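Local coordinates for protein thioesterase superfamily (Jannaschia sp., PDB 2OAF) that probably hydrolyses thioesters such as acyl-CoA, as a hot-dog-fold member of the thioesterase superfamily, at residues M9-P13 with H93-T97; W50-H55 with L144-H148. One frame throughout, in Å; residues are numbered along the deposited sequence.

Contact 1: M9-P13 with H93-T97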
# COMPACT_ATOMS: atom_id res chain seq x y z
N MSE B 9 -8.43 -26.12 -6.37
CA MSE B 9 -8.34 -25.05 -7.39
C MSE B 9 -8.27 -25.59 -8.81
O MSE B 9 -7.38 -26.35 -9.16
CB MSE B 9 -7.12 -24.14 -7.12
CG MSE B 9 -7.15 -23.56 -5.71
SE MSE B 9 -6.77 -21.66 -5.49
CE MSE B 9 -5.66 -21.92 -3.80
N GLN B 10 -9.23 -25.15 -9.62
CA GLN B 10 -9.42 -25.61 -11.00
C GLN B 10 -8.38 -25.00 -11.98
O GLN B 10 -8.01 -23.83 -11.83
CB GLN B 10 -10.87 -25.31 -11.42
CG GLN B 10 -11.10 -24.74 -12.83
CD GLN B 10 -12.52 -24.20 -13.06
OE1 GLN B 10 -12.73 -23.00 -13.08
NE2 GLN B 10 -13.50 -25.10 -13.20
N PRO B 11 -7.90 -25.78 -12.97
CA PRO B 11 -6.93 -25.29 -13.97
C PRO B 11 -7.54 -24.19 -14.81
O PRO B 11 -8.74 -24.17 -15.00
CB PRO B 11 -6.63 -26.53 -14.81
CG PRO B 11 -7.82 -27.43 -14.60
CD PRO B 11 -8.30 -27.18 -13.22
N ARG B 12 -6.71 -23.27 -15.30
CA ARG B 12 -7.24 -22.11 -15.99
C ARG B 12 -7.67 -22.48 -17.39
O ARG B 12 -6.98 -23.22 -18.06
CB ARG B 12 -6.22 -20.96 -16.04
CG ARG B 12 -4.89 -21.26 -16.63
CD ARG B 12 -4.01 -20.04 -16.48
NE ARG B 12 -2.68 -20.27 -17.02
CZ ARG B 12 -1.60 -20.62 -16.31
NH1 ARG B 12 -1.63 -20.73 -14.99
NH2 ARG B 12 -0.44 -20.81 -16.95
N PRO B 13 -8.84 -21.99 -17.80
CA PRO B 13 -9.34 -22.24 -19.15
C PRO B 13 -8.63 -21.37 -20.18
O PRO B 13 -8.10 -20.31 -19.82
CB PRO B 13 -10.81 -21.84 -19.03
CG PRO B 13 -10.81 -20.75 -18.05
CD PRO B 13 -9.77 -21.14 -17.03
N HIS B 93 -4.40 -14.27 -15.19
CA HIS B 93 -5.46 -15.00 -15.89
C HIS B 93 -6.63 -15.13 -14.92
O HIS B 93 -6.49 -15.74 -13.85
CB HIS B 93 -5.00 -16.40 -16.31
CG HIS B 93 -3.84 -16.41 -17.25
ND1 HIS B 93 -3.93 -16.89 -18.54
CD2 HIS B 93 -2.55 -16.00 -17.09
CE1 HIS B 93 -2.75 -16.80 -19.13
NE2 HIS B 93 -1.90 -16.25 -18.27
N THR B 94 -7.78 -14.57 -15.28
CA THR B 94 -8.84 -14.32 -14.32
C THR B 94 -10.17 -14.82 -14.87
O THR B 94 -10.53 -14.54 -16.02
CB THR B 94 -8.95 -12.81 -14.05
OG1 THR B 94 -7.66 -12.35 -13.68
CG2 THR B 94 -9.95 -12.49 -12.93
N TRP B 95 -10.90 -15.56 -14.05
CA TRP B 95 -12.21 -16.02 -14.47
C TRP B 95 -13.08 -16.41 -13.29
O TRP B 95 -12.56 -16.76 -12.24
CB TRP B 95 -12.07 -17.23 -15.43
CG TRP B 95 -11.61 -18.48 -14.77
CD1 TRP B 95 -12.39 -19.52 -14.40
CD2 TRP B 95 -10.26 -18.81 -14.37
NE1 TRP B 95 -11.61 -20.50 -13.82
CE2 TRP B 95 -10.31 -20.09 -13.78
CE3 TRP B 95 -9.03 -18.15 -14.44
CZ2 TRP B 95 -9.18 -20.74 -13.28
CZ3 TRP B 95 -7.89 -18.81 -13.95
CH2 TRP B 95 -7.99 -20.09 -13.36
N PRO B 96 -14.41 -16.39 -13.49
CA PRO B 96 -15.32 -16.89 -12.47
C PRO B 96 -15.41 -18.40 -12.53
O PRO B 96 -15.71 -18.96 -13.59
CB PRO B 96 -16.66 -16.29 -12.87
CG PRO B 96 -16.55 -16.12 -14.36
CD PRO B 96 -15.13 -15.86 -14.66
N THR B 97 -15.16 -19.04 -11.41
CA THR B 97 -15.17 -20.47 -11.32
C THR B 97 -16.54 -20.99 -10.86
O THR B 97 -16.91 -22.13 -11.13
CB THR B 97 -13.99 -20.98 -10.42
OG1 THR B 97 -13.79 -22.38 -10.64
CG2 THR B 97 -14.19 -20.69 -8.92
O HOH W 1 -16.07 -23.85 -13.08
O HOH W 2 -5.79 -18.66 -19.60
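A single side-chain oxygen collects the two direct hydrogen bonds of this contact: Gln10 OE1 accepts from Trp95 NE1 at 2.8 Å, with an almost straight N-H...O angle of 172°, and from Thr97 OG1 at 2.7 Å. An amide suits the place because its carbonyl serves two donors while Gln10 NE2 donates a hydrogen bond to a water, 2.9 Å away, that donates to Thr97 O at 2.7 Å. A second water, 2.8 Å from both Pro13 O and His93 ND1, bridges the other end. Between these polar ends lies the Trp95 indole. Pro13 CD sits over its five-membered ring in a CH-pi contact, 3.6 Å from the centroid; Arg12 CB lies 3.3 Å from Trp95 CH2. Proline suits because CD, beside nitrogen, carries polarised hydrogens that favour the electron-rich indole. Arg12 lays its aliphatic part over the imidazole, CD being 4.0 Å from the His93 ring centroid, and sends its guanidinium on to a salt bridge with Asp109. Because strand residues alternate, His93, Trp95 and Thr97 all point toward the N-terminal segment, while Thr94 and Pro96 face helix 39-54. This segment is thus held against the outer, helix-distant face of the antiparallel hot-dog sheet.

Contact 2: W50-H55 with L144-H148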
# COMPACT_ATOMS: atom_id res chain seq x y z
N TRP B 50 -11.65 -7.51 -14.69
CA TRP B 50 -12.63 -8.45 -15.27
C TRP B 50 -13.99 -7.77 -15.33
O TRP B 50 -14.66 -7.79 -16.34
CB TRP B 50 -12.69 -9.76 -14.47
CG TRP B 50 -13.54 -10.82 -15.07
CD1 TRP B 50 -13.12 -11.88 -15.85
CD2 TRP B 50 -14.97 -10.96 -14.96
NE1 TRP B 50 -14.21 -12.66 -16.22
CE2 TRP B 50 -15.35 -12.10 -15.71
CE3 TRP B 50 -15.96 -10.23 -14.31
CZ2 TRP B 50 -16.65 -12.50 -15.82
CZ3 TRP B 50 -17.29 -10.65 -14.42
CH2 TRP B 50 -17.62 -11.75 -15.16
N TRP B 51 -14.37 -7.14 -14.24
CA TRP B 51 -15.63 -6.40 -14.21
C TRP B 51 -15.66 -5.29 -15.25
O TRP B 51 -16.67 -5.07 -15.88
CB TRP B 51 -15.90 -5.82 -12.82
CG TRP B 51 -16.29 -6.83 -11.83
CD1 TRP B 51 -15.54 -7.32 -10.83
CD2 TRP B 51 -17.56 -7.48 -11.75
NE1 TRP B 51 -16.24 -8.23 -10.10
CE2 TRP B 51 -17.49 -8.37 -10.65
CE3 TRP B 51 -18.73 -7.41 -12.49
CZ2 TRP B 51 -18.56 -9.17 -10.26
CZ3 TRP B 51 -19.82 -8.23 -12.10
CH2 TRP B 51 -19.71 -9.10 -10.99
N SER B 52 -14.57 -4.56 -15.40
CA SER B 52 -14.50 -3.53 -16.44
C SER B 52 -14.73 -4.12 -17.83
O SER B 52 -15.41 -3.54 -18.64
CB SER B 52 -13.16 -2.82 -16.43
OG SER B 52 -13.08 -1.98 -15.31
N GLU B 53 -14.13 -5.27 -18.08
CA GLU B 53 -14.20 -5.89 -19.38
C GLU B 53 -15.62 -6.38 -19.71
O GLU B 53 -16.10 -6.18 -20.82
CB GLU B 53 -13.21 -7.07 -19.42
CG GLU B 53 -13.15 -7.81 -20.73
CD GLU B 53 -12.61 -6.96 -21.87
OE1 GLU B 53 -11.87 -5.98 -21.61
OE2 GLU B 53 -12.94 -7.31 -23.04
N TYR B 54 -16.27 -7.03 -18.75
CA TYR B 54 -17.55 -7.71 -19.03
C TYR B 54 -18.79 -6.99 -18.52
O TYR B 54 -19.88 -7.25 -19.02
CB TYR B 54 -17.50 -9.15 -18.53
CG TYR B 54 -16.41 -9.93 -19.26
CD1 TYR B 54 -16.54 -10.21 -20.61
CD2 TYR B 54 -15.22 -10.31 -18.63
CE1 TYR B 54 -15.57 -10.89 -21.30
CE2 TYR B 54 -14.22 -10.98 -19.32
CZ TYR B 54 -14.40 -11.27 -20.66
OH TYR B 54 -13.45 -11.95 -21.39
N HIS B 55 -18.65 -6.09 -17.55
CA HIS B 55 -19.77 -5.31 -17.07
C HIS B 55 -19.71 -3.86 -17.55
O HIS B 55 -20.69 -3.34 -18.03
CB HIS B 55 -19.88 -5.35 -15.55
CG HIS B 55 -20.92 -4.43 -15.00
ND1 HIS B 55 -20.60 -3.21 -14.44
CD2 HIS B 55 -22.27 -4.52 -14.96
CE1 HIS B 55 -21.71 -2.60 -14.05
NE2 HIS B 55 -22.73 -3.37 -14.35
N LEU B 144 -24.39 -11.87 -17.41
CA LEU B 144 -23.04 -11.50 -17.86
C LEU B 144 -21.98 -12.48 -17.42
O LEU B 144 -20.98 -12.67 -18.13
CB LEU B 144 -22.60 -10.14 -17.27
CG LEU B 144 -23.41 -8.91 -17.66
CD1 LEU B 144 -22.77 -7.71 -16.96
CD2 LEU B 144 -23.48 -8.73 -19.20
N ILE B 145 -22.15 -13.06 -16.23
CA ILE B 145 -21.12 -13.88 -15.59
C ILE B 145 -21.10 -15.33 -16.13
O ILE B 145 -20.06 -15.86 -16.53
CB ILE B 145 -21.34 -13.95 -14.07
CG1 ILE B 145 -21.19 -12.54 -13.45
CG2 ILE B 145 -20.36 -14.96 -13.45
CD1 ILE B 145 -21.89 -12.36 -12.11
N GLU B 146 -22.27 -15.96 -16.16
CA GLU B 146 -22.40 -17.40 -16.50
C GLU B 146 -21.72 -17.89 -17.77
O GLU B 146 -21.13 -18.99 -17.77
CB GLU B 146 -23.88 -17.83 -16.49
CG GLU B 146 -24.39 -17.92 -15.06
CD GLU B 146 -25.81 -18.42 -14.91
OE1 GLU B 146 -26.65 -18.24 -15.83
OE2 GLU B 146 -26.07 -18.99 -13.83
N PRO B 147 -21.77 -17.11 -18.86
CA PRO B 147 -21.06 -17.55 -20.08
C PRO B 147 -19.55 -17.72 -19.91
O PRO B 147 -18.90 -18.34 -20.78
CB PRO B 147 -21.34 -16.42 -21.09
CG PRO B 147 -22.56 -15.74 -20.58
CD PRO B 147 -22.45 -15.82 -19.08
N HIS B 148 -18.99 -17.18 -18.84
CA HIS B 148 -17.54 -17.26 -18.63
C HIS B 148 -17.12 -18.31 -17.61
O HIS B 148 -15.92 -18.48 -17.36
CB HIS B 148 -17.01 -15.88 -18.27
CG HIS B 148 -17.35 -14.84 -19.28
ND1 HIS B 148 -16.67 -14.72 -20.47
CD2 HIS B 148 -18.33 -13.90 -19.30
CE1 HIS B 148 -17.22 -13.75 -21.18
NE2 HIS B 148 -18.22 -13.23 -20.49
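Trp50, on the last turns of helix 39-54, reaches across with its t rotamer: CH2 comes 4.0 Å from Ile145 CG1, and the edge of its six-membered ring is directed at the face of the His148 imidazole, in an offset edge-to-face pair with centroids 5.9 Å apart and planes at 88°. A large indole can span this gap and meet both an aliphatic and an aromatic partner. Trp51 adds a second indole, its CH2 4.1 Å from Ile145 CD1, so that the CG1-CD1 arm of Ile145 lies against both tryptophans; Phe106 of strand 103-112 also meets both indoles. This helix is the long central "sausage" of the hot-dog fold, and here its C-terminal end meets the C-terminal helix 139-145 and the 3-10 turn 146-148 that follows. That turn, with His148 N hydrogen-bonded to Ile145 O at 2.9 Å, points His148 toward Tyr54. The two rings meet obliquely, centroids 4.1 Å apart and planes at 43°, completing an aromatic cluster with Trp50. Flat rings suit both places: Tyr54 CE1 comes within 3.3 Å of His148 CE1 while the imidazole offers a face to Trp50. Tyr54 also lies next to a bound triethylene glycol, probably from the crystallisation liquor, and Tyr54 O is 3.6 Å from Leu144 CD1. At His55, the same leucine methyl lies at the edge of the imidazole, with Leu144 CD1 3.8 Å from His55 CD2.

The two contacts lie 13 Å apart, centre to centre, and interleave along the chain in the order 9-13, 50-55, 93-97, 144-148. Strand 90-99, which supplies one side of contact 1, also touches contact 2. Its outward side chains receive the N-terminal segment in contact 1, whereas Pro96 points the other way and packs directly on contact 2, with CD 3.7 Å from Trp50 NE1 and CB 4.0 Å from Ile145 CG2. Beyond the C-terminal turn of contact 2, Pro150 touches Gln10, Pro13 and Trp95 of contact 1, so the N- and C-terminal segments meet near this strand. Together the contacts join the terminal segments to the helix-and-sheet core of a hot-dog subunit.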